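Local coordinates for mutT/nudix family protein (Listeria innocua, PDB 3I9X) that belongs to the Nudix family and is probably a hydrolase, this chain carrying the Nudix domain of a longer protein, at residues A[48-53]-A[153-158]; A[69-74]-A[163-168]; A[89-92]-A[96-99]. All coordinates share one frame; numbering follows the deposited sequence.

Contact 1 of 3, residues A[48-53]-A[153-158]; sequences ILLIKR and LELPLA
In the alpha/beta/alpha sandwich of the Nudix fold, Leu-50 of strand 43-52 meets Leu-155 and Leu-157 of the loop that joins helix 149-152 to helix 161-177. The loop passes over one face of the sheet, and the end of Leu-50 rises from that face to meet it. Leu-50 and Leu-155 approach tip to tip, CD1 of Leu-50 lying 3.7 Å from CD1 of Leu-155. The same CD1 of Leu-50 is 4.0 Å from CD2 of Leu-157, whose side chain crosses that of Leu-50 at about a right angle. With CG of Leu-50 anti to its carbonyl carbon (chi1 -62°) and chi2 extended, a single methyl is carried far enough to serve both loop leucines. Leucines suit this place, since the side chain of Trp-69 of strand 69-75 touches all three and adds to the apolar surroundings.

Farther along, the partners change. Just past the end of the strand, the CD methylene of Arg-53 rests on the CB methyl of Ala-158 at 3.8 Å. Here the small alanine receives the aliphatic part of an arginine, while the chain, bent at chi3 (60°), carries the guanidinium group onward to a partner elsewhere: NE is hydrogen-bonded to the carbonyl of Met-64. Phe-159 and Arg-115 also touch this side chain.

Around the contact, Ala-152 of helix 149-152 packs on Leu-50, Leu-162 of helix 161-177 touches Leu-157, and backbone hydrogen bonds join strand 43-52 to strands 27-40, 69-75 and 144-148.

Contact 2 of 3, residues A[69-74]-A[163-168]; sequences WAVPGG and DMLKKA
Val-71 receives Met-164 and Leu-165, two consecutive residues of helix 161-177, where this long helix of the Nudix alpha/beta/alpha sandwich packs against the central sheet. Val-71 sits at the break in strand 69-75, directly before the Pro-Gly-Gly that leads into the Nudix box.

Along the helix from its exposed Asp-163, the first residue to touch is Met-164. Its CE methyl lies 3.6 Å from CG2 of Val-71 and 4.1 Å from CG1 of Val-71, so it covers both branches of the valine. The methionine is extended through chi2, and then folds at chi3 (20°), turning CE toward the valine; this is a nearly eclipsed setting with a short modelled SD-CE bond, so the exact place of CE is doubtful. A long, flexible, unbranched side chain suits the span from the helix to the sheet. Met-164 also touches Phe-107 of strand 102-107.

Next comes Leu-165, whose CD2 presses on CG1 of Val-71 at 3.5 Å, tighter than ordinary van der Waals contact. The two side chains slide past each other in opposite directions, the leucine running along the valine's flank. Ile-48 and Ile-33 of the neighbouring strands also touch Leu-165, completing an aliphatic layer. A compact beta-branched residue offers two methyls to these neighbours from the helix, both of which come from the same side, and the Val-71 backbone is held as well: its N is hydrogen-bonded to ND1 of His-161, at the start of the helix.

Lys-166 follows, exposed to solvent. Ala-168 then brings the helix back to the sheet beside Ile-33 and Phe-104, and its N donates to Met-164 O at 3.0 Å, one helical turn earlier.

Contact 3 of 3, residues A[89-92]-A[96-99]; sequences ELEE and LTDI
Leu-90 of helix 82-94 packs against Ile-99 and Leu-96 of the following loop. CD2 of Leu-90 comes within 3.5 Å of CB of Ile-99, the two side chains crossing at about a right angle. CG of Leu-90, anti to the backbone N (chi1 -179°), extends from the helix toward the loop, and also lies 4.3 Å from CB of Leu-96. Leucine suits the inward face of the helix, where Met-32 and Leu-34 of strand 27-40 meet it too; Leu-96 and Ile-99 share Val-127 as a further neighbour.

The backbone contributes by close packing. Leu-96 O sits 3.6 Å from CA of Glu-91, as the chain doubles back over the last turn of the helix.

Polar contact is slight. Glu-91 and Thr-97 lie side by side on the exposed surface, pointing the same way, but OE1 of Glu-91 and OG1 of Thr-97 are 3.9 Å apart, too far for a hydrogen bond. The turn is instead held by OG1 of Thr-94, hydrogen-bonded to both Leu-90 O and Leu-96 N.

Sequence and topology place Leu-90 and Leu-96 at hydrophobic positions of the Nudix box, the loop-helix-loop motif of this family.

Overall arrangement
After strand 27-40 the chain enters strand 43-52, where contact 1 opens, and then strand 69-75, its neighbour in the sheet, where contact 2 opens. Next comes helix 82-94 with contact 3, a short local loop nested inside both longer ones. Contact 1 closes at 153-158 and contact 2 at 163-168, so these two cross. They adjoin through backbone pairing of Ile-51 with Ala-70 and of Ala-158 with Trp-69, which ties the loop after helix 149-152 to the sheet, while contact 2 brings helix 161-177 onto it. Contact 3 lies with its centre about 17 Å from that of contact 2, yet Glu-89 packs against Gly-73 and Gly-74, joining the start of the Nudix box to its helix.

Contact 1 of 3, residues A[48-53]-A[153-158]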
loop_
_atom_site.group_PDB
_atom_site.type_symbol
_atom_site.label_atom_id
_atom_site.label_comp_id
_atom_site.label_asym_id
_atom_site.label_seq_id
_atom_site.Cartn_x
_atom_site.Cartn_y
_atom_site.Cartn_z
ATOM N N ILE A 48 17.789 6.725 12.359
ATOM C CA ILE A 48 16.424 7.117 12.053
ATOM C C ILE A 48 15.968 8.351 12.844
ATOM O O ILE A 48 16.294 8.487 14.037
ATOM C CB ILE A 48 15.474 5.920 12.247
ATOM C CG1 ILE A 48 14.061 6.311 11.913
ATOM C CG2 ILE A 48 15.550 5.333 13.699
ATOM C CD1 ILE A 48 13.085 5.155 11.824
ATOM N N LEU A 49 15.252 9.267 12.168
ATOM C CA LEU A 49 14.607 10.396 12.829
ATOM C C LEU A 49 13.232 10.026 13.409
ATOM O O LEU A 49 12.320 9.566 12.708
ATOM C CB LEU A 49 14.407 11.581 11.897
ATOM C CG LEU A 49 14.143 12.900 12.622
ATOM C CD1 LEU A 49 15.437 13.520 13.208
ATOM C CD2 LEU A 49 13.452 13.974 11.705
ATOM N N LEU A 50 13.053 10.296 14.693
ATOM C CA LEU A 50 11.785 10.013 15.352
ATOM C C LEU A 50 11.363 11.180 16.208
ATOM O O LEU A 50 12.201 11.971 16.636
ATOM C CB LEU A 50 11.895 8.775 16.194
ATOM C CG LEU A 50 12.211 7.465 15.520
ATOM C CD1 LEU A 50 12.523 6.370 16.642
ATOM C CD2 LEU A 50 11.096 7.034 14.604
ATOM N N ILE A 51 10.050 11.261 16.431
ATOM C CA ILE A 51 9.427 12.389 17.067
ATOM C C ILE A 51 8.570 11.894 18.262
ATOM O O ILE A 51 7.640 11.071 18.131
ATOM C CB ILE A 51 8.554 13.151 16.071
ATOM C CG1 ILE A 51 9.379 13.580 14.824
ATOM C CG2 ILE A 51 7.882 14.364 16.743
ATOM C CD1 ILE A 51 8.565 14.370 13.808
ATOM N N LYS A 52 8.886 12.394 19.447
ATOM C CA LYS A 52 8.154 11.913 20.649
ATOM C C LYS A 52 6.793 12.573 20.672
ATOM O O LYS A 52 6.693 13.781 20.529
ATOM C CB LYS A 52 8.934 12.254 21.884
ATOM C CG LYS A 52 8.405 11.699 23.211
ATOM C CD LYS A 52 9.207 12.325 24.343
ATOM C CE LYS A 52 9.885 11.288 25.218
ATOM N NZ LYS A 52 10.947 11.933 26.044
ATOM N N ARG A 53 5.740 11.780 20.807
ATOM C CA ARG A 53 4.398 12.356 20.969
ATOM C C ARG A 53 4.278 13.124 22.289
ATOM O O ARG A 53 4.756 12.674 23.323
ATOM C CB ARG A 53 3.331 11.288 20.901
ATOM C CG ARG A 53 3.179 10.682 19.475
ATOM C CD ARG A 53 2.094 9.644 19.452
ATOM N NE ARG A 53 0.787 10.192 19.834
ATOM C CZ ARG A 53 -0.007 10.912 19.043
ATOM N NH1 ARG A 53 0.326 11.185 17.786
ATOM N NH2 ARG A 53 -1.151 11.360 19.512
ATOM N N LEU A 153 14.920 0.718 17.837
ATOM C CA LEU A 153 14.095 -0.471 18.024
ATOM C C LEU A 153 13.750 -0.789 19.501
ATOM O O LEU A 153 12.861 -1.609 19.751
ATOM C CB LEU A 153 14.752 -1.711 17.402
ATOM C CG LEU A 153 14.830 -1.753 15.866
ATOM C CD1 LEU A 153 15.698 -2.950 15.415
ATOM C CD2 LEU A 153 13.428 -1.826 15.240
ATOM N N GLU A 154 14.432 -0.163 20.459
ATOM C CA GLU A 154 14.177 -0.453 21.868
ATOM C C GLU A 154 13.407 0.639 22.564
ATOM O O GLU A 154 13.082 0.503 23.734
ATOM C CB GLU A 154 15.504 -0.661 22.601
ATOM C CG GLU A 154 16.383 -1.712 21.935
ATOM C CD GLU A 154 16.893 -2.717 22.936
ATOM O OE1 GLU A 154 16.041 -3.226 23.724
ATOM O OE2 GLU A 154 18.125 -2.994 22.936
ATOM N N LEU A 155 13.168 1.745 21.862
ATOM C CA LEU A 155 12.369 2.822 22.378
ATOM C C LEU A 155 10.900 2.405 22.622
ATOM O O LEU A 155 10.389 1.448 22.010
ATOM C CB LEU A 155 12.419 4.044 21.415
ATOM C CG LEU A 155 13.736 4.826 21.275
ATOM C CD1 LEU A 155 13.591 5.860 20.130
ATOM C CD2 LEU A 155 14.183 5.546 22.609
ATOM N N PRO A 156 10.216 3.136 23.511
ATOM C CA PRO A 156 8.771 3.058 23.561
ATOM C C PRO A 156 8.152 3.750 22.338
ATOM O O PRO A 156 8.167 4.987 22.260
ATOM C CB PRO A 156 8.408 3.792 24.858
ATOM C CG PRO A 156 9.570 4.727 25.116
ATOM C CD PRO A 156 10.774 4.170 24.411
ATOM N N LEU A 157 7.629 2.938 21.404
ATOM C CA LEU A 157 7.195 3.395 20.079
ATOM C C LEU A 157 5.673 3.448 19.945
ATOM O O LEU A 157 4.984 2.513 20.330
ATOM C CB LEU A 157 7.787 2.476 19.000
ATOM C CG LEU A 157 9.288 2.627 18.684
ATOM C CD1 LEU A 157 9.804 1.458 17.907
ATOM C CD2 LEU A 157 9.603 3.917 17.926
ATOM N N ALA A 158 5.155 4.528 19.376
ATOM C CA ALA A 158 3.724 4.705 19.177
ATOM C C ALA A 158 3.126 3.714 18.145
ATOM O O ALA A 158 3.807 3.297 17.190
ATOM C CB ALA A 158 3.431 6.170 18.757
#

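Contact 2 of 3, residues A[69-74]-A[163-168]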
loop_
_atom_site.group_PDB
_atom_site.type_symbol
_atom_site.label_atom_id
_atom_site.label_comp_id
_atom_site.label_asym_id
_atom_site.label_seq_id
_atom_site.Cartn_x
_atom_site.Cartn_y
_atom_site.Cartn_z
ATOM N N TRP A 69 7.528 7.474 21.024
ATOM C CA TRP A 69 8.217 7.898 19.790
ATOM C C TRP A 69 7.486 7.413 18.535
ATOM O O TRP A 69 7.030 6.276 18.462
ATOM C CB TRP A 69 9.660 7.375 19.828
ATOM C CG TRP A 69 10.485 8.012 20.885
ATOM C CD1 TRP A 69 10.696 7.549 22.169
ATOM C CD2 TRP A 69 11.225 9.231 20.776
ATOM N NE1 TRP A 69 11.517 8.418 22.852
ATOM C CE2 TRP A 69 11.839 9.465 22.040
ATOM C CE3 TRP A 69 11.400 10.171 19.754
ATOM C CZ2 TRP A 69 12.618 10.588 22.301
ATOM C CZ3 TRP A 69 12.194 11.293 20.010
ATOM C CH2 TRP A 69 12.807 11.474 21.278
ATOM N N ALA A 70 7.369 8.281 17.544
ATOM C CA ALA A 70 6.682 7.964 16.309
ATOM C C ALA A 70 7.541 8.421 15.127
ATOM O O ALA A 70 8.275 9.412 15.246
ATOM C CB ALA A 70 5.334 8.695 16.236
ATOM N N VAL A 71 7.391 7.737 13.991
ATOM C CA VAL A 71 7.986 8.241 12.757
ATOM C C VAL A 71 7.277 9.516 12.352
ATOM O O VAL A 71 6.114 9.700 12.647
ATOM C CB VAL A 71 7.983 7.198 11.610
ATOM C CG1 VAL A 71 8.740 5.993 12.075
ATOM C CG2 VAL A 71 6.535 6.847 11.118
ATOM N N PRO A 72 7.972 10.400 11.673
ATOM C CA PRO A 72 7.254 11.485 11.020
ATOM C C PRO A 72 6.172 10.994 10.042
ATOM O O PRO A 72 6.307 9.918 9.434
ATOM C CB PRO A 72 8.341 12.180 10.229
ATOM C CG PRO A 72 9.655 11.697 10.901
ATOM C CD PRO A 72 9.382 10.360 11.310
ATOM N N GLY A 73 5.108 11.790 9.923
ATOM C CA GLY A 73 4.045 11.532 8.961
ATOM C C GLY A 73 2.835 12.391 9.234
ATOM O O GLY A 73 2.869 13.276 10.084
ATOM N N GLY A 74 1.752 12.122 8.523
ATOM C CA GLY A 74 0.510 12.877 8.702
ATOM C C GLY A 74 -0.625 12.256 7.923
ATOM O O GLY A 74 -0.418 11.280 7.155
ATOM N N ASP A 163 6.738 -2.264 14.349
ATOM C CA ASP A 163 6.570 -3.122 13.179
ATOM C C ASP A 163 7.023 -2.428 11.905
ATOM O O ASP A 163 7.718 -3.040 11.082
ATOM C CB ASP A 163 5.121 -3.566 13.040
ATOM C CG ASP A 163 4.731 -4.532 14.127
ATOM O OD1 ASP A 163 5.644 -5.276 14.588
ATOM O OD2 ASP A 163 3.547 -4.549 14.541
ATOM N N MET A 164 6.646 -1.159 11.753
ATOM C CA MET A 164 7.117 -0.348 10.637
ATOM C C MET A 164 8.670 -0.306 10.613
ATOM O O MET A 164 9.272 -0.524 9.570
ATOM C CB MET A 164 6.576 1.076 10.668
ATOM C CG MET A 164 5.103 1.339 10.231
ATOM S SD MET A 164 4.824 3.122 10.003
ATOM C CE MET A 164 6.409 3.453 9.835
ATOM N N LEU A 165 9.316 -0.043 11.747
ATOM C CA LEU A 165 10.757 0.098 11.741
ATOM C C LEU A 165 11.456 -1.213 11.447
ATOM O O LEU A 165 12.486 -1.193 10.789
ATOM C CB LEU A 165 11.366 0.667 13.027
ATOM C CG LEU A 165 10.958 1.993 13.652
ATOM C CD1 LEU A 165 12.105 2.446 14.585
ATOM C CD2 LEU A 165 10.547 3.081 12.699
ATOM N N LYS A 166 10.946 -2.330 11.977
ATOM C CA LYS A 166 11.533 -3.640 11.717
ATOM C C LYS A 166 11.411 -4.025 10.251
ATOM O O LYS A 166 12.383 -4.518 9.680
ATOM C CB LYS A 166 10.891 -4.733 12.591
ATOM C CG LYS A 166 11.257 -4.648 14.063
ATOM C CD LYS A 166 10.506 -5.694 14.897
ATOM C CE LYS A 166 11.381 -6.237 16.027
ATOM N NZ LYS A 166 10.647 -7.247 16.886
ATOM N N LYS A 167 10.253 -3.792 9.621
ATOM C CA LYS A 167 10.130 -4.073 8.182
ATOM C C LYS A 167 10.980 -3.093 7.296
ATOM O O LYS A 167 11.468 -3.468 6.214
ATOM C CB LYS A 167 8.673 -4.108 7.737
ATOM N N ALA A 168 11.181 -1.863 7.758
ATOM C CA ALA A 168 11.989 -0.909 6.985
ATOM C C ALA A 168 13.446 -1.297 7.120
ATOM O O ALA A 168 14.140 -1.403 6.142
ATOM C CB ALA A 168 11.771 0.510 7.421
#

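Contact 3 of 3, residues A[89-92]-A[96-99]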
loop_
_atom_site.group_PDB
_atom_site.type_symbol
_atom_site.label_atom_id
_atom_site.label_comp_id
_atom_site.label_asym_id
_atom_site.label_seq_id
_atom_site.Cartn_x
_atom_site.Cartn_y
_atom_site.Cartn_z
ATOM N N GLU A 89 5.271 16.232 3.694
ATOM C CA GLU A 89 5.694 16.049 5.096
ATOM C C GLU A 89 7.219 15.964 5.214
ATOM O O GLU A 89 7.772 16.400 6.200
ATOM C CB GLU A 89 5.007 14.856 5.803
ATOM C CG GLU A 89 3.507 15.096 6.166
ATOM C CD GLU A 89 3.280 15.890 7.479
ATOM O OE1 GLU A 89 4.221 16.570 7.976
ATOM O OE2 GLU A 89 2.150 15.823 8.031
ATOM N N LEU A 90 7.898 15.460 4.196
ATOM C CA LEU A 90 9.346 15.503 4.187
ATOM C C LEU A 90 9.828 16.966 4.274
ATOM O O LEU A 90 10.637 17.301 5.143
ATOM C CB LEU A 90 9.898 14.817 2.943
ATOM C CG LEU A 90 11.411 14.755 2.792
ATOM C CD1 LEU A 90 12.065 14.243 4.095
ATOM C CD2 LEU A 90 11.772 13.889 1.626
ATOM N N GLU A 91 9.306 17.833 3.401
ATOM C CA GLU A 91 9.696 19.253 3.400
ATOM C C GLU A 91 9.344 20.013 4.681
ATOM O O GLU A 91 10.173 20.777 5.171
ATOM C CB GLU A 91 9.141 20.011 2.173
ATOM C CG GLU A 91 9.393 21.546 2.242
ATOM C CD GLU A 91 9.585 22.193 0.881
ATOM O OE1 GLU A 91 8.884 21.777 -0.077
ATOM O OE2 GLU A 91 10.436 23.130 0.780
ATOM N N GLU A 92 8.145 19.820 5.221
ATOM C CA GLU A 92 7.742 20.517 6.454
ATOM C C GLU A 92 8.650 20.177 7.626
ATOM O O GLU A 92 8.849 20.990 8.526
ATOM C CB GLU A 92 6.307 20.175 6.865
ATOM C CG GLU A 92 5.234 20.630 5.876
ATOM C CD GLU A 92 3.837 20.673 6.492
ATOM O OE1 GLU A 92 2.913 21.169 5.808
ATOM O OE2 GLU A 92 3.664 20.226 7.655
ATOM N N LEU A 96 13.919 19.220 2.823
ATOM C CA LEU A 96 14.420 18.469 1.670
ATOM C C LEU A 96 13.319 18.345 0.610
ATOM O O LEU A 96 12.147 18.221 0.944
ATOM C CB LEU A 96 14.935 17.087 2.093
ATOM C CG LEU A 96 16.249 17.121 2.884
ATOM C CD1 LEU A 96 16.411 15.841 3.687
ATOM C CD2 LEU A 96 17.442 17.372 1.952
ATOM N N THR A 97 13.731 18.327 -0.657
ATOM C CA THR A 97 12.852 18.601 -1.785
ATOM C C THR A 97 13.037 17.680 -3.003
ATOM O O THR A 97 12.102 17.433 -3.768
ATOM C CB THR A 97 13.044 20.086 -2.219
ATOM O OG1 THR A 97 11.755 20.691 -2.405
ATOM C CG2 THR A 97 13.909 20.228 -3.495
ATOM N N ASP A 98 14.234 17.161 -3.210
ATOM C CA ASP A 98 14.460 16.350 -4.399
ATOM C C ASP A 98 14.727 14.912 -3.968
ATOM O O ASP A 98 15.665 14.285 -4.482
ATOM C CB ASP A 98 15.656 16.926 -5.197
ATOM N N ILE A 99 13.911 14.401 -3.022
ATOM C CA ILE A 99 14.161 13.093 -2.384
ATOM C C ILE A 99 13.116 12.061 -2.776
ATOM O O ILE A 99 11.949 12.183 -2.425
ATOM C CB ILE A 99 14.227 13.191 -0.824
ATOM C CG1 ILE A 99 15.302 14.194 -0.385
ATOM C CG2 ILE A 99 14.555 11.832 -0.218
ATOM C CD1 ILE A 99 16.770 13.784 -0.780
#